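PDB 1Z5Z: helicase of the snf2/rad54 family, which probably couples ATP hydrolysis to movement along or remodelling of duplex DNA, the C-terminal RecA-like lobe of its SWI2/SNF2 ATPase core being described here. Local coordinates for residues A[55-60]-A[255-260]; A[78-83]-A[117-122]. All coordinates share one frame; numbering follows the deposited sequence.

How the contacts relate
Contact 1 lies at the periphery, its centre about 25 Å from the centre of the chain, whereas contact 2 is buried about 5 Å from that centre. Helix 61-78 joins their settings: residues 55-60 lead into it and residues 78-83 leave it, so the two contacts lie near its opposite ends. The centres are about 26 Å apart. Contact 1 rests on loose apolar packing of a loop beside a helix start; contact 2, between a loop and a strand end, sets a carboxylate against a phenyl edge, with a threonine hydroxyl nearby. Neither has a hydrogen bond between its own two segments; Thr257 OG1 turns to Arg64, Asp80 to Lys97 and Thr119 to Asp191.

Contact 1. Residues A[55-60]-A[255-260]; sequences NIDSVT and LSTEEL
Ile56 and Leu260 meet through their methyl ends, CD1 of the isoleucine lying 4.3 Å from CD2 of the leucine. In Ile56 a chi1 of -180° sends CG1 toward helix 257-264, and chi2, at 114° and off a staggered value, then places CD1 by Leu260. The same CG1 of Ile56 also approaches Thr257 OG1, at 4.3 Å, alongside the apolar pair. The exposed Asp57 also comes near this hydroxyl, but OD2 stays 4.3 Å from Thr257 OG1, too far for a hydrogen bond. That hydroxyl instead pairs with Arg64 of helix 61-78, whose guanidinium also reaches the carbonyl of Leu255.

Each segment also carries hydrogen bonds of its own. Ser256 and Glu259 form a capping box at the helix start: Glu259 N donates to Ser256 OG at 3.0 Å, and in return Ser256 N reaches the anti lone pair of Glu259 OE2, nearly straight at 172°. In the loop, Ser58 OG donates to Asn55 O at 2.7 Å, within the carbonyl plane. The chemistry thus implies a modest, loose apolar contact between a loop and a capped helix start, whose polar tie runs to Arg64 of helix 61-78.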
loop_
_atom_site.group_PDB
_atom_site.type_symbol
_atom_site.label_atom_id
_atom_site.label_comp_id
_atom_site.label_asym_id
_atom_site.label_seq_id
_atom_site.Cartn_x
_atom_site.Cartn_y
_atom_site.Cartn_z
ATOM N N ASN A 55 1.070 12.820 22.697
ATOM C CA ASN A 55 0.383 12.040 23.733
ATOM C C ASN A 55 0.974 10.696 24.141
ATOM O O ASN A 55 0.538 10.112 25.134
ATOM C CB ASN A 55 -1.069 11.813 23.313
ATOM C CG ASN A 55 -1.785 13.101 23.004
ATOM O OD1 ASN A 55 -1.988 13.932 23.880
ATOM N ND2 ASN A 55 -2.164 13.283 21.750
ATOM N N ILE A 56 1.956 10.216 23.390
ATOM C CA ILE A 56 2.589 8.934 23.652
ATOM C C ILE A 56 3.289 8.810 25.026
ATOM O O ILE A 56 3.413 7.710 25.571
ATOM C CB ILE A 56 3.601 8.629 22.542
ATOM C CG1 ILE A 56 4.286 7.278 22.784
ATOM C CG2 ILE A 56 4.613 9.759 22.474
ATOM C CD1 ILE A 56 3.985 6.205 21.755
ATOM N N ASP A 57 3.759 9.916 25.589
ATOM C CA ASP A 57 4.435 9.819 26.880
ATOM C C ASP A 57 3.464 9.502 28.021
ATOM O O ASP A 57 3.826 8.812 28.981
ATOM C CB ASP A 57 5.191 11.110 27.189
ATOM C CG ASP A 57 6.441 11.259 26.359
ATOM O OD1 ASP A 57 6.929 12.395 26.258
ATOM O OD2 ASP A 57 6.947 10.243 25.815
ATOM N N SER A 58 2.231 9.990 27.915
ATOM C CA SER A 58 1.249 9.744 28.952
ATOM C C SER A 58 1.027 8.252 29.165
ATOM O O SER A 58 1.185 7.757 30.278
ATOM C CB SER A 58 -0.077 10.439 28.623
ATOM O OG SER A 58 -0.756 9.830 27.534
ATOM N N VAL A 59 0.722 7.502 28.114
ATOM C CA VAL A 59 0.470 6.066 28.296
ATOM C C VAL A 59 1.679 5.154 28.272
ATOM O O VAL A 59 2.780 5.533 27.854
ATOM C CB VAL A 59 -0.509 5.523 27.246
ATOM C CG1 VAL A 59 -1.804 6.334 27.262
ATOM C CG2 VAL A 59 0.138 5.569 25.880
ATOM N N THR A 60 1.439 3.921 28.704
ATOM C CA THR A 60 2.472 2.907 28.727
ATOM C C THR A 60 1.805 1.576 28.463
ATOM O O THR A 60 0.574 1.497 28.362
ATOM C CB THR A 60 3.173 2.847 30.101
ATOM O OG1 THR A 60 4.408 2.125 29.989
ATOM C CG2 THR A 60 2.297 2.155 31.110
ATOM N N LEU A 255 9.183 -0.433 20.081
ATOM C CA LEU A 255 10.393 0.384 19.967
ATOM C C LEU A 255 10.362 1.501 21.017
ATOM O O LEU A 255 9.297 1.903 21.491
ATOM C CB LEU A 255 10.463 1.051 18.583
ATOM C CG LEU A 255 10.409 0.197 17.320
ATOM C CD1 LEU A 255 10.252 1.118 16.094
ATOM C CD2 LEU A 255 11.671 -0.643 17.202
ATOM N N SER A 256 11.530 2.014 21.371
ATOM C CA SER A 256 11.578 3.133 22.302
ATOM C C SER A 256 10.949 4.306 21.527
ATOM O O SER A 256 10.825 4.264 20.287
ATOM C CB SER A 256 13.029 3.486 22.619
ATOM O OG SER A 256 13.686 3.981 21.453
ATOM N N THR A 257 10.562 5.353 22.237
ATOM C CA THR A 257 9.990 6.515 21.578
ATOM C C THR A 257 10.945 7.155 20.559
ATOM O O THR A 257 10.507 7.722 19.552
ATOM C CB THR A 257 9.608 7.560 22.604
ATOM O OG1 THR A 257 8.505 7.059 23.372
ATOM C CG2 THR A 257 9.220 8.887 21.914
ATOM N N GLU A 258 12.245 7.066 20.834
ATOM C CA GLU A 258 13.250 7.649 19.952
ATOM C C GLU A 258 13.383 6.788 18.706
ATOM O O GLU A 258 13.421 7.311 17.599
ATOM C CB GLU A 258 14.606 7.752 20.663
ATOM N N GLU A 259 13.479 5.476 18.893
ATOM C CA GLU A 259 13.556 4.563 17.767
ATOM C C GLU A 259 12.312 4.690 16.903
ATOM O O GLU A 259 12.399 4.676 15.666
ATOM C CB GLU A 259 13.670 3.127 18.250
ATOM C CG GLU A 259 15.042 2.750 18.762
ATOM C CD GLU A 259 15.021 1.410 19.458
ATOM O OE1 GLU A 259 16.055 0.718 19.415
ATOM O OE2 GLU A 259 13.973 1.051 20.049
ATOM N N LEU A 260 11.153 4.824 17.548
ATOM C CA LEU A 260 9.897 4.960 16.813
ATOM C C LEU A 260 9.916 6.221 15.918
ATOM O O LEU A 260 9.525 6.191 14.749
ATOM C CB LEU A 260 8.720 5.042 17.786
ATOM C CG LEU A 260 7.336 5.202 17.139
ATOM C CD1 LEU A 260 7.016 3.954 16.334
ATOM C CD2 LEU A 260 6.269 5.451 18.199
#

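Contact 2. Residues A[78-83]-A[117-122]; sequences IVDHPA and IFTQFV
An ST turn ends strand 115-119, a central strand of the parallel sheet in this RecA-like helicase lobe, and the contact forms where that turn faces the loop between helices 61-78 and 83-86. Asp80 and Phe121 make its nearest approach: the carboxylate oxygen OD2 of Asp80 lies 3.6 Å from ring carbon CD1 of Phe121, at the edge of the phenyl group and near its plane. That position presents the oxygen to the slightly positive C-H rim and keeps it off the electron-rich face. Carboxylate and ring planes stand almost perpendicular, 81° apart. Leu73, Lys76 and Gln77 of helix 61-78 also touch the Phe121 side chain.

Thr119 lies beside the same carboxylate, its OG1 4.0 Å from Asp80 OD2 and engaged elsewhere. Thr119 OG1 accepts from Phe121 N at 3.1 Å, the bond that defines the turn, and is also hydrogen-bonded to Asp191. A chi1 of 167° sets OG1 beside the carbonyl carbon of Thr119, from where it meets the amide of Phe121, two residues ahead. A valine in its place would probably leave Phe121 N without this acceptor and Asp191 without its hydroxyl partner, freeing the turn that positions the phenyl ring.

Asp80 OD2 also sits close to Asp191, a juxtaposition of like charges that the salt bridge from Asp80 OD1 to Lys97 probably eases. The next residue, His81, turns its ring to cap the start of the next helix, and Ala83 N donates to His81 ND1 over 2.9 Å, only 8° out of the imidazole plane.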
loop_
_atom_site.group_PDB
_atom_site.type_symbol
_atom_site.label_atom_id
_atom_site.label_comp_id
_atom_site.label_asym_id
_atom_site.label_seq_id
_atom_site.Cartn_x
_atom_site.Cartn_y
_atom_site.Cartn_z
ATOM N N ILE A 78 -2.873 7.466 4.827
ATOM C CA ILE A 78 -2.535 8.770 4.282
ATOM C C ILE A 78 -1.582 8.640 3.097
ATOM O O ILE A 78 -1.771 9.319 2.074
ATOM C CB ILE A 78 -1.885 9.676 5.397
ATOM C CG1 ILE A 78 -2.982 10.164 6.377
ATOM C CG2 ILE A 78 -1.135 10.841 4.782
ATOM C CD1 ILE A 78 -2.405 10.999 7.528
ATOM N N VAL A 79 -0.581 7.767 3.204
ATOM C CA VAL A 79 0.345 7.638 2.072
ATOM C C VAL A 79 -0.246 6.946 0.851
ATOM O O VAL A 79 0.380 6.938 -0.217
ATOM C CB VAL A 79 1.660 6.925 2.465
ATOM C CG1 VAL A 79 2.335 7.715 3.630
ATOM C CG2 VAL A 79 1.378 5.474 2.864
ATOM N N ASP A 80 -1.445 6.368 1.001
ATOM C CA ASP A 80 -2.126 5.713 -0.105
ATOM C C ASP A 80 -3.029 6.750 -0.769
ATOM O O ASP A 80 -2.965 6.949 -1.953
ATOM C CB ASP A 80 -2.996 4.548 0.409
ATOM C CG ASP A 80 -2.255 3.228 0.433
ATOM O OD1 ASP A 80 -0.986 3.224 0.320
ATOM O OD2 ASP A 80 -2.948 2.196 0.563
ATOM N N HIS A 81 -3.907 7.385 0.009
ATOM C CA HIS A 81 -4.816 8.378 -0.549
ATOM C C HIS A 81 -5.552 9.138 0.545
ATOM O O HIS A 81 -6.247 8.543 1.386
ATOM C CB HIS A 81 -5.833 7.710 -1.460
ATOM C CG HIS A 81 -6.509 8.657 -2.403
ATOM N ND1 HIS A 81 -7.243 9.748 -1.976
ATOM C CD2 HIS A 81 -6.523 8.698 -3.759
ATOM C CE1 HIS A 81 -7.674 10.421 -3.027
ATOM N NE2 HIS A 81 -7.253 9.802 -4.121
ATOM N N PRO A 82 -5.438 10.472 0.538
ATOM C CA PRO A 82 -6.112 11.257 1.566
ATOM C C PRO A 82 -7.614 10.987 1.719
ATOM O O PRO A 82 -8.157 11.156 2.805
ATOM C CB PRO A 82 -5.803 12.699 1.159
ATOM C CG PRO A 82 -5.520 12.620 -0.296
ATOM C CD PRO A 82 -4.721 11.348 -0.404
ATOM N N ALA A 83 -8.283 10.543 0.665
ATOM C CA ALA A 83 -9.739 10.291 0.777
ATOM C C ALA A 83 -10.133 9.142 1.732
ATOM O O ALA A 83 -11.296 9.052 2.176
ATOM C CB ALA A 83 -10.322 10.024 -0.592
ATOM N N ILE A 117 -3.132 -5.224 -9.380
ATOM C CA ILE A 117 -2.752 -4.230 -8.378
ATOM C C ILE A 117 -3.253 -4.702 -6.985
ATOM O O ILE A 117 -4.442 -4.962 -6.805
ATOM C CB ILE A 117 -3.370 -2.843 -8.699
ATOM C CG1 ILE A 117 -2.955 -2.399 -10.122
ATOM C CG2 ILE A 117 -2.915 -1.826 -7.608
ATOM C CD1 ILE A 117 -3.832 -1.254 -10.747
ATOM N N PHE A 118 -2.342 -4.807 -6.021
ATOM C CA PHE A 118 -2.674 -5.295 -4.682
ATOM C C PHE A 118 -2.628 -4.176 -3.674
ATOM O O PHE A 118 -1.772 -3.303 -3.777
ATOM C CB PHE A 118 -1.633 -6.347 -4.190
ATOM C CG PHE A 118 -1.711 -7.714 -4.883
ATOM C CD1 PHE A 118 -1.149 -7.917 -6.133
ATOM C CD2 PHE A 118 -2.329 -8.789 -4.248
ATOM C CE1 PHE A 118 -1.193 -9.207 -6.765
ATOM C CE2 PHE A 118 -2.390 -10.055 -4.843
ATOM C CZ PHE A 118 -1.816 -10.265 -6.111
ATOM N N THR A 119 -3.526 -4.205 -2.688
ATOM C CA THR A 119 -3.489 -3.237 -1.596
ATOM C C THR A 119 -4.014 -3.956 -0.347
ATOM O O THR A 119 -4.734 -4.950 -0.455
ATOM C CB THR A 119 -4.356 -1.963 -1.856
ATOM O OG1 THR A 119 -4.494 -1.258 -0.628
ATOM C CG2 THR A 119 -5.765 -2.301 -2.352
ATOM N N GLN A 120 -3.639 -3.480 0.838
ATOM C CA GLN A 120 -4.080 -4.129 2.084
ATOM C C GLN A 120 -5.413 -3.548 2.539
ATOM O O GLN A 120 -5.979 -4.031 3.522
ATOM C CB GLN A 120 -3.058 -3.880 3.205
ATOM C CG GLN A 120 -2.912 -2.411 3.613
ATOM C CD GLN A 120 -1.647 -2.180 4.437
ATOM O OE1 GLN A 120 -0.571 -1.876 3.899
ATOM N NE2 GLN A 120 -1.763 -2.327 5.725
ATOM N N PHE A 121 -5.893 -2.493 1.865
ATOM C CA PHE A 121 -7.165 -1.865 2.270
ATOM C C PHE A 121 -8.297 -2.029 1.247
ATOM O O PHE A 121 -8.162 -1.635 0.072
ATOM C CB PHE A 121 -6.977 -0.361 2.482
ATOM C CG PHE A 121 -5.953 0.007 3.545
ATOM C CD1 PHE A 121 -4.834 0.744 3.199
ATOM C CD2 PHE A 121 -6.145 -0.337 4.896
ATOM C CE1 PHE A 121 -3.894 1.155 4.155
ATOM C CE2 PHE A 121 -5.197 0.085 5.874
ATOM C CZ PHE A 121 -4.069 0.830 5.489
ATOM N N VAL A 122 -9.426 -2.576 1.683
ATOM C CA VAL A 122 -10.543 -2.747 0.778
ATOM C C VAL A 122 -10.925 -1.382 0.191
ATOM O O VAL A 122 -11.280 -1.289 -0.993
ATOM C CB VAL A 122 -11.818 -3.317 1.504
ATOM C CG1 VAL A 122 -12.958 -3.330 0.549
ATOM C CG2 VAL A 122 -11.596 -4.738 2.043
#